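PDB 4HL7: nicotinate phosphoribosyltransferase from Vibrio cholerae, which probably catalyses the ATP-dependent synthesis of nicotinate ribonucleotide from nicotinate and 5-phosphoribosyl 1-diphosphate, a step of NAD biosynthesis. Local coordinates for residues A169-R174 and Q331-C336; N177-T182 and I345-G350; G290-S295 and L320-D325. One frame throughout, in Å; residues are numbered along the deposited sequence.

How the interactions relate
The three contacts step from the outer helices into the parallel sheet of the TIM-barrel-like domain. Centres of interactions 1 and 2 lie about 11 Å apart, those of 2 and 3 about 10 Å, and those of 1 and 3 about 18 Å. Interactions 1 and 2 alternate along the chain: helix 155-174 precedes strand 181-183, and helix 329-339 precedes strand 344-349. Cys336 O lies 3.0 Å from Asn178 ND2, tying helix 329-339 to the loop entering strand 181-183. Interaction 3 is nested inside the loops closed by both. Strands 344-349 and 320-323 are sheet neighbours, with Gly348 N 2.7 Å from Phe323 O, so interactions 2 and 3 bring distant parts of the chain into one sheet.

Interaction 1: residues A169-R174 and Q331-C336; sequences AEIERR and QALELC
Leu333 of helix 329-339 meets Glu170, Ile171 and Arg174 of helix 155-174 with its side chain. The axes of the two short segments run nearly parallel, 23° apart, and approach no closer than 11.3 Å. That spacing is bridged by side chains, and the buried surface is a modest 186 Å².

The apolar part divides between the two methyls of Leu333. CD2 meets Ile171 CG1 at 3.6 Å, the two side chains crossing at about a right angle. Ile171 CG1 stands anti to the carbonyl carbon (chi1 -80°), which carries the branch to the leucine. The other methyl, Leu333 CD1, touches the aliphatic CB of Glu170 at 3.5 Å. Phe179 packs against both Ile171 and Leu333, extending this apolar patch toward the sheet.

The second kind of contact is a charged group lying against hydrocarbon. Arg174 bends at chi2 and chi3 and brings its guanidinium to the leucine: CD1 of Leu333 lies over one face, while NH2 of Arg174 comes within 3.6 Å of Leu333 CB.

Ionic bonds hold that guanidinium from its own helix. Arg174 NH1 donates to Glu170 OE2 over 2.9 Å, approaching on the anti side of the carboxylate. Arg173 takes the same carboxylate side-on, NE bonding Glu170 OE1 at 2.8 Å with an N-H...O angle of 166°, and NH2 meeting the syn lone pair of OE2. OE2 therefore accepts from two arginines. Arg174 NH2 also forms a salt bridge to Glu337 of the other helix.

Between the two segments themselves the join is thus van der Waals in character. The ionic network within 169-174, together with Glu337, probably fixes the Arg174 guanidinium in the place where one face rests on Leu333 CD1.

Interaction 2: residues N177-T182 and I345-G350; sequences NNFSLT and ISFGIG. With SO4 (sulfate ion), chain C.
Parallel strand pairing joins Leu181 to Phe347 and Thr182 to Gly348 among the six parallel strands of the TIM-barrel-like domain. Three backbone bonds alternate between the strands: Phe347 N to Ser180 O (2.9 Å), Thr182 N to Phe347 O (2.8 Å) and Ile349 N to Thr182 O (3.1 Å). The last runs nearly along the C=O axis, whereas Thr182 N sits above the carbonyl plane of Phe347, 37° out of it.

Beside this ladder lies a chain of three hydroxyls. Ser346 OG, anti to the backbone N (chi1 -167°), stands between Ser180 OG at 2.9 Å and Thr182 OG1 at 3.0 Å, hydrogen-bonded to both. On the face carrying Leu181 and Phe347, Leu181 CD1 meets Ile349 CD1 at 3.6 Å, the side chains crossing at about a right angle. Just before the bridged residues, one water donates to Asn178 O and Ile345 O, 2.6 Å from each, while Asn178 ND2 touches Ile345 CD1 and donates to Cys336 O. At the other end Gly350, the N-cap of the next helix, gives its N-H to O1 of a sulfate, probably from the crystallisation liquor and also bound by Thr351 N.

Backbone bonds continue from Leu181 to Trp209, just before strand 210-213, and Leu211 within it, and from Ser346 and Gly348 to strand 320-323. Phe347 is packed by Ala332, Leu335 and Cys336 of helix 329-339, and Phe179 by Leu167 and Ile171 of helix 155-174.

Interaction 3: residues G290-S295 and L320-D325; sequences GVRHDS and LFIFSD
Val291 sets CG2, between the backbone N and carbonyl carbon (chi1 -74° for CG1), against the Phe321 ring, 3.6 Å from CD1, the side chains lying side by side and pointing the same way. They belong to a beta-alpha-beta unit, strand 290-293, helix 298-311 and strand 320-323, whose strands pair in parallel, axes 17° apart. On the same face His293 CB touches Phe323 CD1 at 3.7 Å. Trp301 of the connecting helix meets the rings of His293, Phe321 and Phe323.

The backbone ladder includes Val291 N to Leu320 O, Ile322 N to Val291 O at 3.0 Å, and His293 N to Ile322 O at 2.7 Å. Gly290 CA comes within 3.1 Å of Leu320 O, at backbone angles suited to glycine.

Arg292 projects from the other face, its NH2 bonded to Thr229 OG1. Arg292 and Asp294 touch His232, the predicted autophosphorylation site, unmodified here, which places these strand ends near the probable active site. His293 O accepts Ser324 N at 3.0 Å, and Ser324 OG lies 3.0 Å from Asp294 OD2, at the edge of the Arg292 guanidinium, where NE makes only a weak 3.4 Å bond to OG.

Interaction 1: residues A169-R174 and Q331-C336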
loop_
_atom_site.group_PDB
_atom_site.type_symbol
_atom_site.label_atom_id
_atom_site.label_comp_id
_atom_site.label_asym_id
_atom_site.label_seq_id
_atom_site.Cartn_x
_atom_site.Cartn_y
_atom_site.Cartn_z
ATOM N N ALA A 169 -20.273 11.217 16.643
ATOM C CA ALA A 169 -20.531 11.798 17.943
ATOM C C ALA A 169 -19.372 12.680 18.376
ATOM O O ALA A 169 -19.585 13.819 18.842
ATOM C CB ALA A 169 -20.827 10.712 18.982
ATOM N N GLU A 170 -18.154 12.175 18.225
ATOM C CA GLU A 170 -16.951 12.934 18.536
ATOM C C GLU A 170 -16.688 14.098 17.601
ATOM O O GLU A 170 -16.260 15.167 18.063
ATOM C CB GLU A 170 -15.701 12.015 18.627
ATOM C CG GLU A 170 -15.683 11.216 19.928
ATOM C CD GLU A 170 -15.596 12.103 21.154
ATOM O OE1 GLU A 170 -16.660 12.456 21.724
ATOM O OE2 GLU A 170 -14.471 12.492 21.541
ATOM N N ILE A 171 -17.030 13.937 16.323
ATOM C CA ILE A 171 -16.913 15.027 15.351
ATOM C C ILE A 171 -17.832 16.196 15.714
ATOM O O ILE A 171 -17.376 17.338 15.727
ATOM C CB ILE A 171 -17.113 14.519 13.913
ATOM C CG1 ILE A 171 -15.784 13.863 13.444
ATOM C CG2 ILE A 171 -17.424 15.663 12.923
ATOM C CD1 ILE A 171 -15.944 13.127 12.095
ATOM N N GLU A 172 -19.070 15.869 16.088
ATOM C CA GLU A 172 -20.056 16.882 16.521
ATOM C C GLU A 172 -19.586 17.544 17.805
ATOM O O GLU A 172 -19.543 18.756 17.896
ATOM C CB GLU A 172 -21.442 16.228 16.701
ATOM C CG GLU A 172 -22.618 17.188 16.940
ATOM N N ARG A 173 -19.243 16.739 18.818
ATOM C CA ARG A 173 -18.825 17.286 20.107
ATOM C C ARG A 173 -17.645 18.236 20.038
ATOM O O ARG A 173 -17.652 19.269 20.688
ATOM C CB ARG A 173 -18.582 16.163 21.125
ATOM C CG ARG A 173 -18.126 16.616 22.512
ATOM C CD ARG A 173 -18.031 15.434 23.485
ATOM N NE ARG A 173 -16.766 14.701 23.374
ATOM C CZ ARG A 173 -15.605 15.136 23.857
ATOM N NH1 ARG A 173 -15.560 16.307 24.490
ATOM N NH2 ARG A 173 -14.494 14.401 23.731
ATOM N N ARG A 174 -16.651 17.913 19.212
ATOM C CA ARG A 174 -15.409 18.652 19.183
ATOM C C ARG A 174 -15.393 19.645 18.054
ATOM O O ARG A 174 -14.421 20.380 17.896
ATOM C CB ARG A 174 -14.220 17.678 19.117
ATOM C CG ARG A 174 -13.977 16.952 20.466
ATOM C CD ARG A 174 -13.544 15.488 20.282
ATOM N NE ARG A 174 -12.202 15.386 19.731
ATOM C CZ ARG A 174 -11.514 14.238 19.630
ATOM N NH1 ARG A 174 -12.089 13.075 20.018
ATOM N NH2 ARG A 174 -10.306 14.250 19.099
ATOM N N GLN A 331 -7.231 8.036 16.618
ATOM C CA GLN A 331 -5.968 8.639 16.148
ATOM C C GLN A 331 -6.223 9.747 15.055
ATOM O O GLN A 331 -5.593 10.824 15.047
ATOM C CB GLN A 331 -5.092 7.551 15.552
ATOM C CG GLN A 331 -4.394 6.604 16.544
ATOM C CD GLN A 331 -3.459 5.606 15.792
ATOM O OE1 GLN A 331 -2.509 6.012 15.145
ATOM N NE2 GLN A 331 -3.771 4.321 15.860
ATOM N N ALA A 332 -7.155 9.474 14.170
ATOM C CA ALA A 332 -7.414 10.371 13.051
ATOM C C ALA A 332 -7.977 11.686 13.610
ATOM O O ALA A 332 -7.496 12.783 13.245
ATOM C CB ALA A 332 -8.363 9.732 12.073
ATOM N N LEU A 333 -8.923 11.576 14.564
ATOM C CA LEU A 333 -9.532 12.830 15.113
ATOM C C LEU A 333 -8.501 13.697 15.816
ATOM O O LEU A 333 -8.551 14.936 15.755
ATOM C CB LEU A 333 -10.739 12.537 15.997
ATOM C CG LEU A 333 -11.945 11.889 15.294
ATOM C CD1 LEU A 333 -13.139 11.644 16.268
ATOM C CD2 LEU A 333 -12.403 12.647 14.040
ATOM N N GLU A 334 -7.584 13.069 16.533
ATOM C CA GLU A 334 -6.476 13.793 17.173
ATOM C C GLU A 334 -5.637 14.559 16.144
ATOM O O GLU A 334 -5.183 15.719 16.395
ATOM C CB GLU A 334 -5.573 12.807 17.934
ATOM C CG GLU A 334 -4.495 13.467 18.755
ATOM C CD GLU A 334 -3.540 12.465 19.404
ATOM O OE1 GLU A 334 -2.881 12.899 20.370
ATOM O OE2 GLU A 334 -3.433 11.284 18.945
ATOM N N LEU A 335 -5.363 13.902 15.024
ATOM C CA LEU A 335 -4.583 14.532 13.940
ATOM C C LEU A 335 -5.397 15.660 13.320
ATOM O O LEU A 335 -4.811 16.705 12.976
ATOM C CB LEU A 335 -4.155 13.479 12.899
ATOM C CG LEU A 335 -2.941 12.708 13.457
ATOM C CD1 LEU A 335 -2.752 11.411 12.651
ATOM C CD2 LEU A 335 -1.651 13.507 13.435
ATOM N N CYS A 336 -6.732 15.460 13.205
ATOM C CA CYS A 336 -7.622 16.543 12.688
ATOM C C CYS A 336 -7.459 17.832 13.499
ATOM O O CYS A 336 -7.317 18.907 12.930
ATOM C CB CYS A 336 -9.079 16.145 12.754
ATOM S SG CYS A 336 -9.582 14.906 11.533
#

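Interaction 2: residues N177-T182 and I345-G350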
loop_
_atom_site.group_PDB
_atom_site.type_symbol
_atom_site.label_atom_id
_atom_site.label_comp_id
_atom_site.label_asym_id
_atom_site.label_seq_id
_atom_site.Cartn_x
_atom_site.Cartn_y
_atom_site.Cartn_z
ATOM N N ASN A 177 -14.094 19.834 11.521
ATOM C CA ASN A 177 -14.658 20.026 10.202
ATOM C C ASN A 177 -13.716 19.550 9.085
ATOM O O ASN A 177 -14.008 19.757 7.893
ATOM C CB ASN A 177 -15.069 21.491 10.006
ATOM C CG ASN A 177 -13.899 22.431 10.102
ATOM O OD1 ASN A 177 -12.761 22.067 9.793
ATOM N ND2 ASN A 177 -14.167 23.660 10.541
ATOM N N ASN A 178 -12.637 18.856 9.469
ATOM C CA ASN A 178 -11.586 18.444 8.508
ATOM C C ASN A 178 -11.323 16.924 8.487
ATOM O O ASN A 178 -10.273 16.471 7.990
ATOM C CB ASN A 178 -10.248 19.240 8.666
ATOM C CG ASN A 178 -9.565 19.045 10.047
ATOM O OD1 ASN A 178 -10.245 18.789 11.053
ATOM N ND2 ASN A 178 -8.286 19.299 10.111
ATOM N N PHE A 179 -12.282 16.136 8.999
ATOM C CA PHE A 179 -12.104 14.678 8.904
ATOM C C PHE A 179 -12.323 14.247 7.429
ATOM O O PHE A 179 -13.317 14.639 6.788
ATOM C CB PHE A 179 -13.081 13.926 9.826
ATOM C CG PHE A 179 -12.987 12.416 9.702
ATOM C CD1 PHE A 179 -11.884 11.706 10.264
ATOM C CD2 PHE A 179 -13.931 11.714 8.981
ATOM C CE1 PHE A 179 -11.778 10.325 10.106
ATOM C CE2 PHE A 179 -13.866 10.310 8.865
ATOM C CZ PHE A 179 -12.759 9.627 9.409
ATOM N N SER A 180 -11.384 13.471 6.895
ATOM C CA SER A 180 -11.451 12.980 5.503
ATOM C C SER A 180 -10.852 11.557 5.484
ATOM O O SER A 180 -9.791 11.334 6.074
ATOM C CB SER A 180 -10.531 13.832 4.652
ATOM O OG SER A 180 -10.563 13.327 3.339
ATOM N N LEU A 181 -11.521 10.625 4.807
ATOM C CA LEU A 181 -11.157 9.206 4.887
ATOM C C LEU A 181 -10.841 8.708 3.467
ATOM O O LEU A 181 -11.618 8.951 2.523
ATOM C CB LEU A 181 -12.350 8.404 5.491
ATOM C CG LEU A 181 -12.157 6.908 5.719
ATOM C CD1 LEU A 181 -10.922 6.661 6.588
ATOM C CD2 LEU A 181 -13.361 6.293 6.421
ATOM N N THR A 182 -9.684 8.080 3.295
ATOM C CA THR A 182 -9.391 7.408 2.031
ATOM C C THR A 182 -9.317 5.909 2.323
ATOM O O THR A 182 -8.495 5.455 3.147
ATOM C CB THR A 182 -8.061 7.859 1.452
ATOM O OG1 THR A 182 -8.109 9.285 1.201
ATOM C CG2 THR A 182 -7.837 7.169 0.099
ATOM N N ILE A 345 -5.739 17.532 4.853
ATOM C CA ILE A 345 -5.415 16.209 5.291
ATOM C C ILE A 345 -6.447 15.158 4.860
ATOM O O ILE A 345 -7.637 15.449 4.612
ATOM C CB ILE A 345 -5.275 16.143 6.839
ATOM C CG1 ILE A 345 -6.664 16.308 7.504
ATOM C CG2 ILE A 345 -4.264 17.144 7.312
ATOM C CD1 ILE A 345 -6.586 16.365 9.049
ATOM N N SER A 346 -5.977 13.916 4.810
ATOM C CA SER A 346 -6.868 12.789 4.698
ATOM C C SER A 346 -6.195 11.585 5.374
ATOM O O SER A 346 -4.953 11.539 5.513
ATOM C CB SER A 346 -7.172 12.459 3.225
ATOM O OG SER A 346 -8.281 11.543 3.166
ATOM N N PHE A 347 -7.021 10.618 5.812
ATOM C CA PHE A 347 -6.499 9.419 6.516
ATOM C C PHE A 347 -6.659 8.178 5.665
ATOM O O PHE A 347 -7.759 7.832 5.339
ATOM C CB PHE A 347 -7.281 9.279 7.832
ATOM C CG PHE A 347 -7.089 10.513 8.696
ATOM C CD1 PHE A 347 -8.040 11.556 8.686
ATOM C CD2 PHE A 347 -5.893 10.696 9.383
ATOM C CE1 PHE A 347 -7.786 12.749 9.415
ATOM C CE2 PHE A 347 -5.663 11.889 10.107
ATOM C CZ PHE A 347 -6.608 12.895 10.095
ATOM N N GLY A 348 -5.536 7.571 5.271
ATOM C CA GLY A 348 -5.571 6.366 4.473
ATOM C C GLY A 348 -5.615 5.190 5.417
ATOM O O GLY A 348 -4.592 4.843 6.016
ATOM N N ILE A 349 -6.787 4.575 5.551
ATOM C CA ILE A 349 -6.988 3.483 6.528
ATOM C C ILE A 349 -7.266 2.113 5.868
ATOM O O ILE A 349 -8.048 2.027 4.906
ATOM C CB ILE A 349 -8.093 3.842 7.488
ATOM C CG1 ILE A 349 -7.792 5.254 8.073
ATOM C CG2 ILE A 349 -8.192 2.763 8.566
ATOM C CD1 ILE A 349 -8.743 5.686 9.227
ATOM N N GLY A 350 -6.567 1.096 6.347
ATOM C CA GLY A 350 -6.639 -0.235 5.732
ATOM C C GLY A 350 -7.347 -1.187 6.679
ATOM O O GLY A 350 -8.563 -1.205 6.754
HETATM S S SO4 C . -3.283 -0.031 7.671
HETATM O O1 SO4 C . -4.359 0.978 8.001
HETATM O O2 SO4 C . -3.727 -1.164 6.770
HETATM O O3 SO4 C . -2.099 0.711 7.191
HETATM O O4 SO4 C . -2.900 -0.845 8.861
HETATM O O HOH W 1 -9.622 16.851 5.545
#

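Interaction 3: residues G290-S295 and L320-D325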
loop_
_atom_site.group_PDB
_atom_site.type_symbol
_atom_site.label_atom_id
_atom_site.label_comp_id
_atom_site.label_asym_id
_atom_site.label_seq_id
_atom_site.Cartn_x
_atom_site.Cartn_y
_atom_site.Cartn_z
ATOM N N GLY A 290 1.299 16.745 -2.587
ATOM C CA GLY A 290 1.464 16.556 -1.155
ATOM C C GLY A 290 2.324 15.339 -0.860
ATOM O O GLY A 290 3.021 14.778 -1.771
ATOM N N VAL A 291 2.259 14.895 0.385
ATOM C CA VAL A 291 3.146 13.834 0.862
ATOM C C VAL A 291 2.350 12.872 1.767
ATOM O O VAL A 291 1.297 13.251 2.340
ATOM C CB VAL A 291 4.351 14.403 1.667
ATOM C CG1 VAL A 291 5.349 15.058 0.710
ATOM C CG2 VAL A 291 3.884 15.437 2.754
ATOM N N ARG A 292 2.908 11.686 1.973
ATOM C CA ARG A 292 2.232 10.649 2.780
ATOM C C ARG A 292 3.090 10.310 3.990
ATOM O O ARG A 292 4.311 10.110 3.856
ATOM C CB ARG A 292 2.000 9.385 1.920
ATOM C CG ARG A 292 1.270 8.249 2.681
ATOM C CD ARG A 292 0.977 7.042 1.747
ATOM N NE ARG A 292 1.957 6.021 2.088
ATOM C CZ ARG A 292 2.774 5.380 1.249
ATOM N NH1 ARG A 292 3.687 4.549 1.757
ATOM N NH2 ARG A 292 2.656 5.491 -0.072
ATOM N N HIS A 293 2.440 10.172 5.146
ATOM C CA HIS A 293 3.134 9.768 6.379
ATOM C C HIS A 293 2.932 8.299 6.600
ATOM O O HIS A 293 1.790 7.834 6.608
ATOM C CB HIS A 293 2.522 10.498 7.569
ATOM C CG HIS A 293 3.062 10.042 8.881
ATOM N ND1 HIS A 293 2.379 9.207 9.682
ATOM C CD2 HIS A 293 4.312 10.208 9.456
ATOM C CE1 HIS A 293 3.122 8.889 10.738
ATOM N NE2 HIS A 293 4.316 9.491 10.601
ATOM N N ASP A 294 4.018 7.555 6.827
ATOM C CA ASP A 294 3.879 6.101 7.040
ATOM C C ASP A 294 4.718 5.514 8.172
ATOM O O ASP A 294 4.661 4.328 8.404
ATOM C CB ASP A 294 4.235 5.356 5.756
ATOM C CG ASP A 294 3.622 3.910 5.703
ATOM O OD1 ASP A 294 4.377 2.951 5.352
ATOM O OD2 ASP A 294 2.411 3.716 6.029
ATOM N N SER A 295 5.541 6.306 8.848
ATOM C CA SER A 295 6.297 5.756 9.988
ATOM C C SER A 295 6.702 6.879 10.925
ATOM O O SER A 295 6.826 8.041 10.499
ATOM C CB SER A 295 7.549 5.029 9.513
ATOM O OG SER A 295 8.399 5.922 8.848
ATOM N N LEU A 320 -1.524 18.502 0.490
ATOM C CA LEU A 320 -2.305 17.468 1.142
ATOM C C LEU A 320 -1.367 16.512 1.894
ATOM O O LEU A 320 -0.392 16.031 1.327
ATOM C CB LEU A 320 -3.087 16.642 0.096
ATOM C CG LEU A 320 -3.850 15.391 0.611
ATOM C CD1 LEU A 320 -4.952 15.840 1.587
ATOM C CD2 LEU A 320 -4.506 14.670 -0.581
ATOM N N PHE A 321 -1.671 16.224 3.152
ATOM C CA PHE A 321 -0.962 15.154 3.891
ATOM C C PHE A 321 -1.879 13.953 3.956
ATOM O O PHE A 321 -3.004 14.093 4.392
ATOM C CB PHE A 321 -0.790 15.555 5.352
ATOM C CG PHE A 321 0.275 16.595 5.588
ATOM C CD1 PHE A 321 1.194 16.927 4.573
ATOM C CD2 PHE A 321 0.401 17.194 6.874
ATOM C CE1 PHE A 321 2.211 17.847 4.816
ATOM C CE2 PHE A 321 1.434 18.148 7.085
ATOM C CZ PHE A 321 2.297 18.452 6.070
ATOM N N ILE A 322 -1.417 12.794 3.500
ATOM C CA ILE A 322 -2.175 11.531 3.725
ATOM C C ILE A 322 -1.439 10.820 4.853
ATOM O O ILE A 322 -0.238 10.510 4.720
ATOM C CB ILE A 322 -2.162 10.606 2.477
ATOM C CG1 ILE A 322 -2.748 11.382 1.287
ATOM C CG2 ILE A 322 -2.945 9.307 2.785
ATOM C CD1 ILE A 322 -3.487 10.545 0.251
ATOM N N PHE A 323 -2.134 10.605 5.965
ATOM C CA PHE A 323 -1.604 9.817 7.095
ATOM C C PHE A 323 -2.062 8.359 6.891
ATOM O O PHE A 323 -3.228 8.132 6.629
ATOM C CB PHE A 323 -2.196 10.373 8.398
ATOM C CG PHE A 323 -1.716 11.731 8.712
ATOM C CD1 PHE A 323 -0.474 11.911 9.309
ATOM C CD2 PHE A 323 -2.490 12.846 8.372
ATOM C CE1 PHE A 323 -0.004 13.211 9.605
ATOM C CE2 PHE A 323 -2.014 14.156 8.674
ATOM C CZ PHE A 323 -0.769 14.305 9.268
ATOM N N SER A 324 -1.145 7.408 6.961
ATOM C CA SER A 324 -1.475 5.999 6.653
ATOM C C SER A 324 -0.842 4.972 7.605
ATOM O O SER A 324 -0.877 3.765 7.300
ATOM C CB SER A 324 -1.054 5.667 5.214
ATOM O OG SER A 324 0.389 5.688 5.070
ATOM N N ASP A 325 -0.326 5.421 8.750
ATOM C CA ASP A 325 0.424 4.512 9.638
ATOM C C ASP A 325 -0.444 3.817 10.676
ATOM O O ASP A 325 -0.457 4.198 11.857
ATOM C CB ASP A 325 1.598 5.220 10.347
ATOM C CG ASP A 325 2.528 4.235 11.057
ATOM O OD1 ASP A 325 2.468 3.028 10.774
ATOM O OD2 ASP A 325 3.288 4.667 11.921
HETATM O O HOH W 2 -0.255 8.125 9.936
HETATM O O HOH W 3 2.781 1.967 8.409
#